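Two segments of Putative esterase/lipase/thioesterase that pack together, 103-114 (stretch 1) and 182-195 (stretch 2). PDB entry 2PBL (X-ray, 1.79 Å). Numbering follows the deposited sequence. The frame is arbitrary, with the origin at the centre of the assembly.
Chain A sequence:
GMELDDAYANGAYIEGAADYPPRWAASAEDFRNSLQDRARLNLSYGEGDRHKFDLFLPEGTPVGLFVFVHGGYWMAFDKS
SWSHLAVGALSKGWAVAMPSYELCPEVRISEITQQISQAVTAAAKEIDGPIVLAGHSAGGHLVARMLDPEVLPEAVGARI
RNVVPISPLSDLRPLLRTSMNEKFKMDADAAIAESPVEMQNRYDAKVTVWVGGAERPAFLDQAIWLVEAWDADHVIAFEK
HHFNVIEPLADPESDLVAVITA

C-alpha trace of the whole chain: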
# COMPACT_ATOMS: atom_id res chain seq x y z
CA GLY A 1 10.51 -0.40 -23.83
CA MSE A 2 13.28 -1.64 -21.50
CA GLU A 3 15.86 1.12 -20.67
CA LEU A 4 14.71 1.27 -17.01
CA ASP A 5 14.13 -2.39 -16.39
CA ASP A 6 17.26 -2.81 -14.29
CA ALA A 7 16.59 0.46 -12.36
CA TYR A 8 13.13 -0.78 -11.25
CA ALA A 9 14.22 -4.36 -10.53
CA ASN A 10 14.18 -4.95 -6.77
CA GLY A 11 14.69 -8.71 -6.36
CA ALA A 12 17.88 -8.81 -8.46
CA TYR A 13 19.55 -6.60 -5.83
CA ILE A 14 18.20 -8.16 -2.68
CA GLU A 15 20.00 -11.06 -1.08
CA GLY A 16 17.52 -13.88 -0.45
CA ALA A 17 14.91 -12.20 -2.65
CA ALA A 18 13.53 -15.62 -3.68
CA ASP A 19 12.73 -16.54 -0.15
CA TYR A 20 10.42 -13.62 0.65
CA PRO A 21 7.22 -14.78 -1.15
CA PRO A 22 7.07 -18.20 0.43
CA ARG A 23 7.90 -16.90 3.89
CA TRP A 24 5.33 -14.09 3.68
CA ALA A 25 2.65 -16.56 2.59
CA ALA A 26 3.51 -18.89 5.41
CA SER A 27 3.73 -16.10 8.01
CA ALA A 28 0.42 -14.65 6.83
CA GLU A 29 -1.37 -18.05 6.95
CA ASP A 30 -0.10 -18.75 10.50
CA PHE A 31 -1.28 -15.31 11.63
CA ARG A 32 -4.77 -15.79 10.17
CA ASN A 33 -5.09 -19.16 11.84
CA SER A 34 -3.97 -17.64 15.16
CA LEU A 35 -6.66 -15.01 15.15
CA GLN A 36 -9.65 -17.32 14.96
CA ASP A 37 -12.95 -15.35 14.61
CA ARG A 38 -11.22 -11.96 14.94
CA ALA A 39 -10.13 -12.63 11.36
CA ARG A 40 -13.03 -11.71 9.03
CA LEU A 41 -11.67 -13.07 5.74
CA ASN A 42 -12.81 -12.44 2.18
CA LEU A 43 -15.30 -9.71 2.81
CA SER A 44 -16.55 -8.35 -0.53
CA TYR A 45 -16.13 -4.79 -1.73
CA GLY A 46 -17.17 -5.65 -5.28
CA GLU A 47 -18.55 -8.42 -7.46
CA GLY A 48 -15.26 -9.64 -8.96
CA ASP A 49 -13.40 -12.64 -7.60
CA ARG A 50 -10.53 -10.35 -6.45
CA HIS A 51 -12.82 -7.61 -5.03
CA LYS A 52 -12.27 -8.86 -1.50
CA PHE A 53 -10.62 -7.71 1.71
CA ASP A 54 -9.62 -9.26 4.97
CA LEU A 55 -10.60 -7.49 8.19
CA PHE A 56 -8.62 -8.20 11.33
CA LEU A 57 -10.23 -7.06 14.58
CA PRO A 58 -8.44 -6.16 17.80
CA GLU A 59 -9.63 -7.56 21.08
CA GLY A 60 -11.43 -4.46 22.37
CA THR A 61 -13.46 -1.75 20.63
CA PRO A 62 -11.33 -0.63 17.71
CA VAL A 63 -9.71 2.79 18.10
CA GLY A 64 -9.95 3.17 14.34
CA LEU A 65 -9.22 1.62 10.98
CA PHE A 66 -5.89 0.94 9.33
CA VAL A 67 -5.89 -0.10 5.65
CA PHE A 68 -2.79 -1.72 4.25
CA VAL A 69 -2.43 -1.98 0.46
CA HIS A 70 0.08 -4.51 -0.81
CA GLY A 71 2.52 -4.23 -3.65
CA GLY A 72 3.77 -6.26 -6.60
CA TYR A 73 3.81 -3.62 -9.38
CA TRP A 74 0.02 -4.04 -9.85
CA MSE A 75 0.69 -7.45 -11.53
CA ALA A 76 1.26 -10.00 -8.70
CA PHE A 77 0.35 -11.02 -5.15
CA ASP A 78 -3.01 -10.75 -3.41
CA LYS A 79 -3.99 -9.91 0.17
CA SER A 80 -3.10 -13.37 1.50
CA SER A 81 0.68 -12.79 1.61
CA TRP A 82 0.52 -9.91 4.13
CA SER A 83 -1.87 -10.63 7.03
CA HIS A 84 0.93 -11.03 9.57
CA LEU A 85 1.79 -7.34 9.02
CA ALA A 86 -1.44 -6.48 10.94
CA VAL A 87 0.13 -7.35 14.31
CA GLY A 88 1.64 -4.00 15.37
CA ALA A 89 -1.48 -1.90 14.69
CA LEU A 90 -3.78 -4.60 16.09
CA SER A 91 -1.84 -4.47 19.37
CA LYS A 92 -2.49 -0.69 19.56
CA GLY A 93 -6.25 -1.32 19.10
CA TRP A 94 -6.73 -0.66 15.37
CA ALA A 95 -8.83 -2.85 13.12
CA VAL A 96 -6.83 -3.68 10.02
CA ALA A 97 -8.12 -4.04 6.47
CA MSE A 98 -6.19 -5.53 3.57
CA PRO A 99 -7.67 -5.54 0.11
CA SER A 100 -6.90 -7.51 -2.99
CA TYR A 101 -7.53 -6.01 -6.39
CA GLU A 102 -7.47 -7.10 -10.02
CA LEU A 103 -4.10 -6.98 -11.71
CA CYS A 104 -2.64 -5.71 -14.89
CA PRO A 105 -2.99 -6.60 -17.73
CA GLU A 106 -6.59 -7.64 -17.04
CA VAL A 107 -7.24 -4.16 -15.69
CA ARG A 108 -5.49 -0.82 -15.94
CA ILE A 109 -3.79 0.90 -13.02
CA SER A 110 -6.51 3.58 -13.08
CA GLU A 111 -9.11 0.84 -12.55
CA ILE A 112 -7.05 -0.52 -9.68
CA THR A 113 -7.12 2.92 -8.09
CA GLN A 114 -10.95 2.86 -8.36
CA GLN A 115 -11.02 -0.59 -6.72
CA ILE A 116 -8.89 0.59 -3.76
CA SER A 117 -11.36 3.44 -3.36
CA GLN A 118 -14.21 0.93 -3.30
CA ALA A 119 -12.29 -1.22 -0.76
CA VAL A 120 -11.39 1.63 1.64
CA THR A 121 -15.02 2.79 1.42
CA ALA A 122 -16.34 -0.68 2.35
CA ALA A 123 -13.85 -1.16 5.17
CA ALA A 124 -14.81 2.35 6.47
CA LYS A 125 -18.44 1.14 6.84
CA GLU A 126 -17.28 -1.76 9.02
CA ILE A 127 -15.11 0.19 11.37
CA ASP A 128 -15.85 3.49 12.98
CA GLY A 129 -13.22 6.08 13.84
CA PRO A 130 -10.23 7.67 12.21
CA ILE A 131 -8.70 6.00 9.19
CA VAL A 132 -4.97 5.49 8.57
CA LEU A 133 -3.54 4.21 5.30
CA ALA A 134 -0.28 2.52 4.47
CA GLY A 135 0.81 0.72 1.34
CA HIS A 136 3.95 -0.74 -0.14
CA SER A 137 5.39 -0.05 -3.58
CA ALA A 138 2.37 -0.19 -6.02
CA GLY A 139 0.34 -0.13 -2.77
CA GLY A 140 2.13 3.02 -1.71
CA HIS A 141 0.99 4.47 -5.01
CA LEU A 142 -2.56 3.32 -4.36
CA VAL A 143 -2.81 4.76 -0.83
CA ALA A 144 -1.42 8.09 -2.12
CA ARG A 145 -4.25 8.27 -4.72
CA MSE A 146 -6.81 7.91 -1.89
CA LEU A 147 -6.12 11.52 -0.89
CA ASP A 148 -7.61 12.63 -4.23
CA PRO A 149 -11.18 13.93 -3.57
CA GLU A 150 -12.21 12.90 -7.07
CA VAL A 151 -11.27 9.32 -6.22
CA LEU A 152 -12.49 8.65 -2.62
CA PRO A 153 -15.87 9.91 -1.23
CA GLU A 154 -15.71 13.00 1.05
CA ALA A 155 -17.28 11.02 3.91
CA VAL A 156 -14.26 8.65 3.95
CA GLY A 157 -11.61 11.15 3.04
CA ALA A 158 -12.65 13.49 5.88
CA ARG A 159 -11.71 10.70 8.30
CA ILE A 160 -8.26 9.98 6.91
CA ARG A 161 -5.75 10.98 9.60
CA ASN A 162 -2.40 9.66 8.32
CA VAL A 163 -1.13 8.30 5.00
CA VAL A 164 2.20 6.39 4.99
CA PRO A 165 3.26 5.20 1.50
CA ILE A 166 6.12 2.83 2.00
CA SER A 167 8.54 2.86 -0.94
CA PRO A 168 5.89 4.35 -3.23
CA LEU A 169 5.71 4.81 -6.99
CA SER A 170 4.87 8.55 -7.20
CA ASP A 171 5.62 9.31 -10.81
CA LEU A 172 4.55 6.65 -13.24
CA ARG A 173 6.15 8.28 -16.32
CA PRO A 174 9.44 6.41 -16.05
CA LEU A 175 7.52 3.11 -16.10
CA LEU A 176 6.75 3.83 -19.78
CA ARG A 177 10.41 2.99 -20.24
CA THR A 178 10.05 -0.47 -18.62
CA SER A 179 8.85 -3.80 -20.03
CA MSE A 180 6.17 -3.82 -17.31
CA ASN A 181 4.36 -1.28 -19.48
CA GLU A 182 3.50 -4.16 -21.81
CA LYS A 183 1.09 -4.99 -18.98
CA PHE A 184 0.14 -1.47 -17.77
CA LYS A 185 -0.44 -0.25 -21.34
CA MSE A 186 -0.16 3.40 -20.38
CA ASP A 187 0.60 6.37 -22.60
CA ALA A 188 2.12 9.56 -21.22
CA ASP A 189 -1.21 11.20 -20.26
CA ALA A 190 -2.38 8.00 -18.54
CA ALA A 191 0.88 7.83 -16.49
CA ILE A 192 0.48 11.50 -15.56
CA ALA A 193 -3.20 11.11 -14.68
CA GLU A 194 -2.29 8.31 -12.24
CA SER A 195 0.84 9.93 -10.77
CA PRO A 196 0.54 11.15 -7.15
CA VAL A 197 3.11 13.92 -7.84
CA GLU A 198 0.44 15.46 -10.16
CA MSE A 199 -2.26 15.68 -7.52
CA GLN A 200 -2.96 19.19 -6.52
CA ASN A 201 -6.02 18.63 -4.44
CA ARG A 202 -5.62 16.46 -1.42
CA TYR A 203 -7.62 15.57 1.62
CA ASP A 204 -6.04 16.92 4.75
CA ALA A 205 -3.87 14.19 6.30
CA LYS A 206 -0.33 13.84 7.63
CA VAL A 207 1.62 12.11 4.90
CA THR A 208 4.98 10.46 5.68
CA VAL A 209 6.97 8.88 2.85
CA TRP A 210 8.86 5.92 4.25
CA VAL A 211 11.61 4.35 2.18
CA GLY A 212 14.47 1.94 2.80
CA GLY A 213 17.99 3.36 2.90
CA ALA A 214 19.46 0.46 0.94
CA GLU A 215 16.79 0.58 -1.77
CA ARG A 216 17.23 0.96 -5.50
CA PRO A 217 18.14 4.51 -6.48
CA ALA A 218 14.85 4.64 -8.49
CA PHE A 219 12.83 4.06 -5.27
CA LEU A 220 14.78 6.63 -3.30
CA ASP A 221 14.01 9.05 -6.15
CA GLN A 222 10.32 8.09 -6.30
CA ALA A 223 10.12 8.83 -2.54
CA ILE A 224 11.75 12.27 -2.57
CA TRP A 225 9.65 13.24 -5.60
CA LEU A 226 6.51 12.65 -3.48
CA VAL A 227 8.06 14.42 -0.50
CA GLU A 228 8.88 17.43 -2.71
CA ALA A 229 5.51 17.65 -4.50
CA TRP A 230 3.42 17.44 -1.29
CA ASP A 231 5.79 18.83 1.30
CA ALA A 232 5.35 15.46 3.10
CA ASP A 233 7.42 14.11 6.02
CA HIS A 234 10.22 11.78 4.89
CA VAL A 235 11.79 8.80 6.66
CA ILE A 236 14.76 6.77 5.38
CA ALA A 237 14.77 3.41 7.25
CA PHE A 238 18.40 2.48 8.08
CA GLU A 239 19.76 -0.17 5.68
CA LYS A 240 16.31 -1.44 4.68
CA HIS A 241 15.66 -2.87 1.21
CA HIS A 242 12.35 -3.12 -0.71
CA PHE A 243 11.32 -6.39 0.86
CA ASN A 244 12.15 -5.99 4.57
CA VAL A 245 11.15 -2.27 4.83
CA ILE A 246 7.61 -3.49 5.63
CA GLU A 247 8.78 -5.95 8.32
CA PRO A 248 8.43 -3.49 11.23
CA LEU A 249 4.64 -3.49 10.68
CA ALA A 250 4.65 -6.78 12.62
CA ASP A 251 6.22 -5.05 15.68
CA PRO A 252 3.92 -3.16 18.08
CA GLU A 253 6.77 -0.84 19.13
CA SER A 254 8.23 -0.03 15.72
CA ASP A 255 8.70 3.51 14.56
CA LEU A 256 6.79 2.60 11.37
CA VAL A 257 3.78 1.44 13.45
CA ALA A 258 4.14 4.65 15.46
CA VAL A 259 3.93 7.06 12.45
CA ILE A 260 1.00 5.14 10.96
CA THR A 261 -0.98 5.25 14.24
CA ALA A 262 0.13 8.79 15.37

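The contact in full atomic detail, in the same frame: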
# COMPACT_ATOMS: atom_id res chain seq x y z
N LEU A 103 -5.46 -7.27 -11.31
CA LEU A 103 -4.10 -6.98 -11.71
C LEU A 103 -4.00 -6.70 -13.18
O LEU A 103 -4.86 -7.08 -13.96
CB LEU A 103 -3.26 -8.22 -11.40
CG LEU A 103 -3.25 -8.72 -9.95
CD1 LEU A 103 -2.51 -10.06 -9.78
CD2 LEU A 103 -2.62 -7.66 -9.07
N CYS A 104 -2.95 -5.96 -13.53
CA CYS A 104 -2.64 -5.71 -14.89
C CYS A 104 -2.10 -7.06 -15.38
O CYS A 104 -1.45 -7.76 -14.59
CB CYS A 104 -1.60 -4.63 -15.04
SG CYS A 104 -2.05 -3.00 -14.37
N PRO A 105 -2.35 -7.40 -16.66
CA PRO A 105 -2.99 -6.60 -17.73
C PRO A 105 -4.49 -6.75 -17.88
O PRO A 105 -5.07 -6.16 -18.80
CB PRO A 105 -2.29 -7.11 -18.98
CG PRO A 105 -2.14 -8.61 -18.69
CD PRO A 105 -1.93 -8.73 -17.17
N GLU A 106 -5.14 -7.48 -16.98
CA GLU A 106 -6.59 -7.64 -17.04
C GLU A 106 -7.26 -6.29 -16.86
O GLU A 106 -8.25 -5.98 -17.55
CB GLU A 106 -7.09 -8.62 -15.97
CG GLU A 106 -6.76 -10.12 -16.20
CD GLU A 106 -5.28 -10.51 -16.02
OE1 GLU A 106 -4.75 -10.30 -14.90
OE2 GLU A 106 -4.68 -11.09 -16.97
N VAL A 107 -6.76 -5.51 -15.91
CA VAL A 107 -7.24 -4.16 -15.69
C VAL A 107 -6.11 -3.14 -15.88
O VAL A 107 -4.94 -3.50 -16.10
CB VAL A 107 -7.87 -4.01 -14.27
CG1 VAL A 107 -9.03 -4.97 -14.14
CG2 VAL A 107 -6.86 -4.22 -13.14
N ARG A 108 -6.47 -1.86 -15.85
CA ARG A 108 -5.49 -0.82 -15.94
C ARG A 108 -5.26 -0.33 -14.51
O ARG A 108 -6.09 -0.55 -13.61
CB ARG A 108 -5.96 0.34 -16.80
CG ARG A 108 -6.17 0.01 -18.27
CD ARG A 108 -6.75 1.22 -19.01
NE ARG A 108 -5.82 2.35 -18.96
CZ ARG A 108 -4.79 2.50 -19.78
NH1 ARG A 108 -4.55 1.62 -20.75
NH2 ARG A 108 -4.00 3.55 -19.61
N ILE A 109 -4.12 0.32 -14.32
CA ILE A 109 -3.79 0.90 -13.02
C ILE A 109 -4.90 1.85 -12.55
O ILE A 109 -5.26 1.88 -11.37
CB ILE A 109 -2.43 1.61 -13.05
CG1 ILE A 109 -1.29 0.59 -13.16
CG2 ILE A 109 -2.25 2.51 -11.81
CD1 ILE A 109 0.06 1.22 -13.41
N SER A 110 -5.41 2.67 -13.46
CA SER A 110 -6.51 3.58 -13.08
C SER A 110 -7.74 2.86 -12.53
O SER A 110 -8.47 3.39 -11.69
CB SER A 110 -6.90 4.50 -14.23
OG SER A 110 -7.47 3.76 -15.30
N GLU A 111 -8.01 1.67 -13.06
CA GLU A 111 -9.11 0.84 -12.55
C GLU A 111 -8.75 0.28 -11.18
O GLU A 111 -9.61 0.09 -10.33
CB GLU A 111 -9.39 -0.34 -13.48
CG GLU A 111 -9.80 0.05 -14.87
CD GLU A 111 -10.08 -1.17 -15.71
OE1 GLU A 111 -11.18 -1.77 -15.56
OE2 GLU A 111 -9.18 -1.50 -16.50
N ILE A 112 -7.48 -0.05 -10.98
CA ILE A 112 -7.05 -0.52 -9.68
C ILE A 112 -7.25 0.55 -8.60
O ILE A 112 -7.70 0.30 -7.47
CB ILE A 112 -5.56 -1.00 -9.68
CG1 ILE A 112 -5.36 -2.15 -10.69
CG2 ILE A 112 -5.20 -1.51 -8.26
CD1 ILE A 112 -3.94 -2.63 -10.82
N THR A 113 -6.89 1.76 -8.95
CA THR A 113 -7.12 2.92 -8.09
C THR A 113 -8.61 3.01 -7.64
O THR A 113 -8.93 3.20 -6.44
CB THR A 113 -6.60 4.16 -8.89
OG1 THR A 113 -5.16 4.08 -8.87
CG2 THR A 113 -6.99 5.44 -8.19
N GLN A 114 -9.51 2.80 -8.61
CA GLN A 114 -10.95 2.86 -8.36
C GLN A 114 -11.34 1.73 -7.42
O GLN A 114 -12.11 1.95 -6.51
CB GLN A 114 -11.76 2.90 -9.69
CG GLN A 114 -11.49 4.10 -10.50
CD GLN A 114 -11.94 5.37 -9.83
OE1 GLN A 114 -13.02 5.42 -9.26
NE2 GLN A 114 -11.10 6.41 -9.89
N GLU A 182 4.17 -3.26 -20.91
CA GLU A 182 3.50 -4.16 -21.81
C GLU A 182 2.23 -4.63 -21.11
O GLU A 182 1.26 -5.00 -21.77
CB GLU A 182 4.41 -5.33 -22.16
CG GLU A 182 5.66 -4.92 -22.99
CD GLU A 182 6.80 -6.00 -23.01
OE1 GLU A 182 6.71 -7.04 -22.29
OE2 GLU A 182 7.82 -5.79 -23.73
N LYS A 183 2.27 -4.64 -19.78
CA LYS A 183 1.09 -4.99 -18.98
C LYS A 183 0.26 -3.76 -18.56
O LYS A 183 -0.97 -3.82 -18.58
CB LYS A 183 1.48 -5.80 -17.75
CG LYS A 183 2.17 -7.07 -18.14
CD LYS A 183 2.45 -7.95 -16.96
CE LYS A 183 3.11 -9.24 -17.43
NZ LYS A 183 3.42 -10.08 -16.26
N PHE A 184 0.90 -2.66 -18.20
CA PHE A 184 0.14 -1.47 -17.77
C PHE A 184 -0.60 -0.82 -18.94
O PHE A 184 -1.73 -0.34 -18.81
CB PHE A 184 1.04 -0.43 -17.12
CG PHE A 184 1.94 -0.99 -16.05
CD1 PHE A 184 1.48 -1.93 -15.15
CD2 PHE A 184 3.22 -0.49 -15.90
CE1 PHE A 184 2.30 -2.40 -14.17
CE2 PHE A 184 4.06 -0.96 -14.93
CZ PHE A 184 3.60 -1.93 -14.07
N LYS A 185 0.07 -0.81 -20.09
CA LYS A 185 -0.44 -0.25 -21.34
C LYS A 185 -0.81 1.21 -21.24
O LYS A 185 -1.86 1.63 -21.74
CB LYS A 185 -1.61 -1.10 -21.89
CG LYS A 185 -1.24 -2.57 -22.17
CD LYS A 185 -2.45 -3.41 -22.55
CE LYS A 185 -2.17 -4.93 -22.47
NZ LYS A 185 -1.19 -5.41 -23.51
N MSE A 186 0.05 1.98 -20.56
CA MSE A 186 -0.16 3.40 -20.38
C MSE A 186 0.56 4.23 -21.42
O MSE A 186 1.64 3.84 -21.89
CB MSE A 186 0.39 3.84 -19.04
CG MSE A 186 -0.37 3.29 -17.86
SE MSE A 186 0.37 4.09 -16.22
CE MSE A 186 2.17 3.22 -16.09
N ASP A 187 -0.06 5.34 -21.81
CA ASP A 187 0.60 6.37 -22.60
C ASP A 187 0.99 7.48 -21.64
O ASP A 187 0.66 7.41 -20.45
CB ASP A 187 -0.25 6.91 -23.79
CG ASP A 187 -1.55 7.57 -23.39
OD1 ASP A 187 -1.71 8.11 -22.27
OD2 ASP A 187 -2.45 7.59 -24.25
N ALA A 188 1.67 8.52 -22.11
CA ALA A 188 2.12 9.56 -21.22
C ALA A 188 1.01 10.21 -20.36
O ALA A 188 1.19 10.38 -19.15
CB ALA A 188 2.84 10.63 -21.98
N ASP A 189 -0.09 10.58 -20.99
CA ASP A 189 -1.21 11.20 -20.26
C ASP A 189 -1.82 10.26 -19.20
O ASP A 189 -2.24 10.75 -18.15
CB ASP A 189 -2.31 11.67 -21.22
CG ASP A 189 -1.88 12.87 -22.04
OD1 ASP A 189 -1.03 13.67 -21.58
OD2 ASP A 189 -2.42 13.03 -23.14
N ALA A 190 -1.88 8.97 -19.49
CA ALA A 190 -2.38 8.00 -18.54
C ALA A 190 -1.42 7.89 -17.32
O ALA A 190 -1.87 7.81 -16.19
CB ALA A 190 -2.58 6.66 -19.19
N ALA A 191 -0.12 7.91 -17.57
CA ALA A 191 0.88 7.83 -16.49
C ALA A 191 0.78 9.06 -15.59
O ALA A 191 0.76 8.95 -14.34
CB ALA A 191 2.26 7.71 -17.06
N ILE A 192 0.65 10.22 -16.24
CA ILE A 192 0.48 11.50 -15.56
C ILE A 192 -0.80 11.50 -14.74
O ILE A 192 -0.77 11.83 -13.56
CB ILE A 192 0.43 12.68 -16.58
CG1 ILE A 192 1.78 12.86 -17.25
CG2 ILE A 192 0.05 14.05 -15.90
CD1 ILE A 192 1.66 13.57 -18.59
N ALA A 193 -1.92 11.15 -15.37
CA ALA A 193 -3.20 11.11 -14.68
C ALA A 193 -3.14 10.29 -13.38
O ALA A 193 -3.78 10.64 -12.39
CB ALA A 193 -4.24 10.51 -15.57
N GLU A 194 -2.39 9.20 -13.41
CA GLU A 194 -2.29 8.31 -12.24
C GLU A 194 -1.07 8.55 -11.32
O GLU A 194 -0.86 7.76 -10.40
CB GLU A 194 -2.36 6.84 -12.64
CG GLU A 194 -3.79 6.40 -12.99
CD GLU A 194 -4.72 6.59 -11.85
OE1 GLU A 194 -4.30 6.27 -10.73
OE2 GLU A 194 -5.86 7.11 -12.03
N SER A 195 -0.33 9.63 -11.55
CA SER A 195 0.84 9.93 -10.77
C SER A 195 0.49 10.84 -9.59
O SER A 195 0.03 11.95 -9.77
CB SER A 195 1.91 10.63 -11.61
OG SER A 195 2.33 9.80 -12.68
O HOH W 1 -3.66 -2.61 -18.31
O HOH W 2 -2.97 4.86 -21.93
O HOH W 3 -2.47 0.99 -16.52
O HOH W 4 -8.56 5.91 -10.99

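The two stretches bury 592 Å² between them, summed over both sides. At the centre, Ile 109, the first residue of its helix, points its CA-CB bond toward stretch 2. With chi1 m and chi2 t its side chain is extended, and Ile 109 CD1 reaches over one face of the Phe 184 ring, 4.1 Å from the ring centroid, while lying 4.0 Å from CE of selenomethionine Met 186. Cys 104, also m, meets the same ring at its edge, Cys 104 SG lying 3.8 Å from Phe 184 CD1.

Arg 108 starts sideways, yet its side chain (m, t, p, chi4 83°) bends at chi3 to bring the guanidinium against stretch 2. Arg 108 NH1 donates to Lys 185 O at 2.9 Å, a carbonyl at the turn where Lys 185 leaves the helix with positive phi. Arg 108 NH2 lies 3.4 Å from Ala 190 CB, at the edge of the guanidinium, and donates to water 2 (2.9 Å from Arg 108 NH2), which in turn accepts from Asp 187 N.

Glu 194 makes the second direct polar bond. Its m, m conformation folds the carboxylate back so that Glu 194 OE1 accepts from Thr 113 OG1 at 3.0 Å; Thr 113, at chi1 -73°, directs its hydroxyl to meet it. Water 4 donates to Glu 194 OE2 (3.1 Å) and to Ser 110 O (2.6 Å), and further bonds elsewhere in the structure help to satisfy this buried carboxylate.

Near the start of stretch 1, Pro 105, preceded by a cis peptide, places Pro 105 CA 3.5 Å from Lys 183 O. The CA-CB bond of Lys 183 points toward stretch 1, but the m, t, t, t chain leads its charged end away. Water 3 bridges the backbones, accepting from Ile 109 N (2.8 Å) and donating to Phe 184 O (2.7 Å).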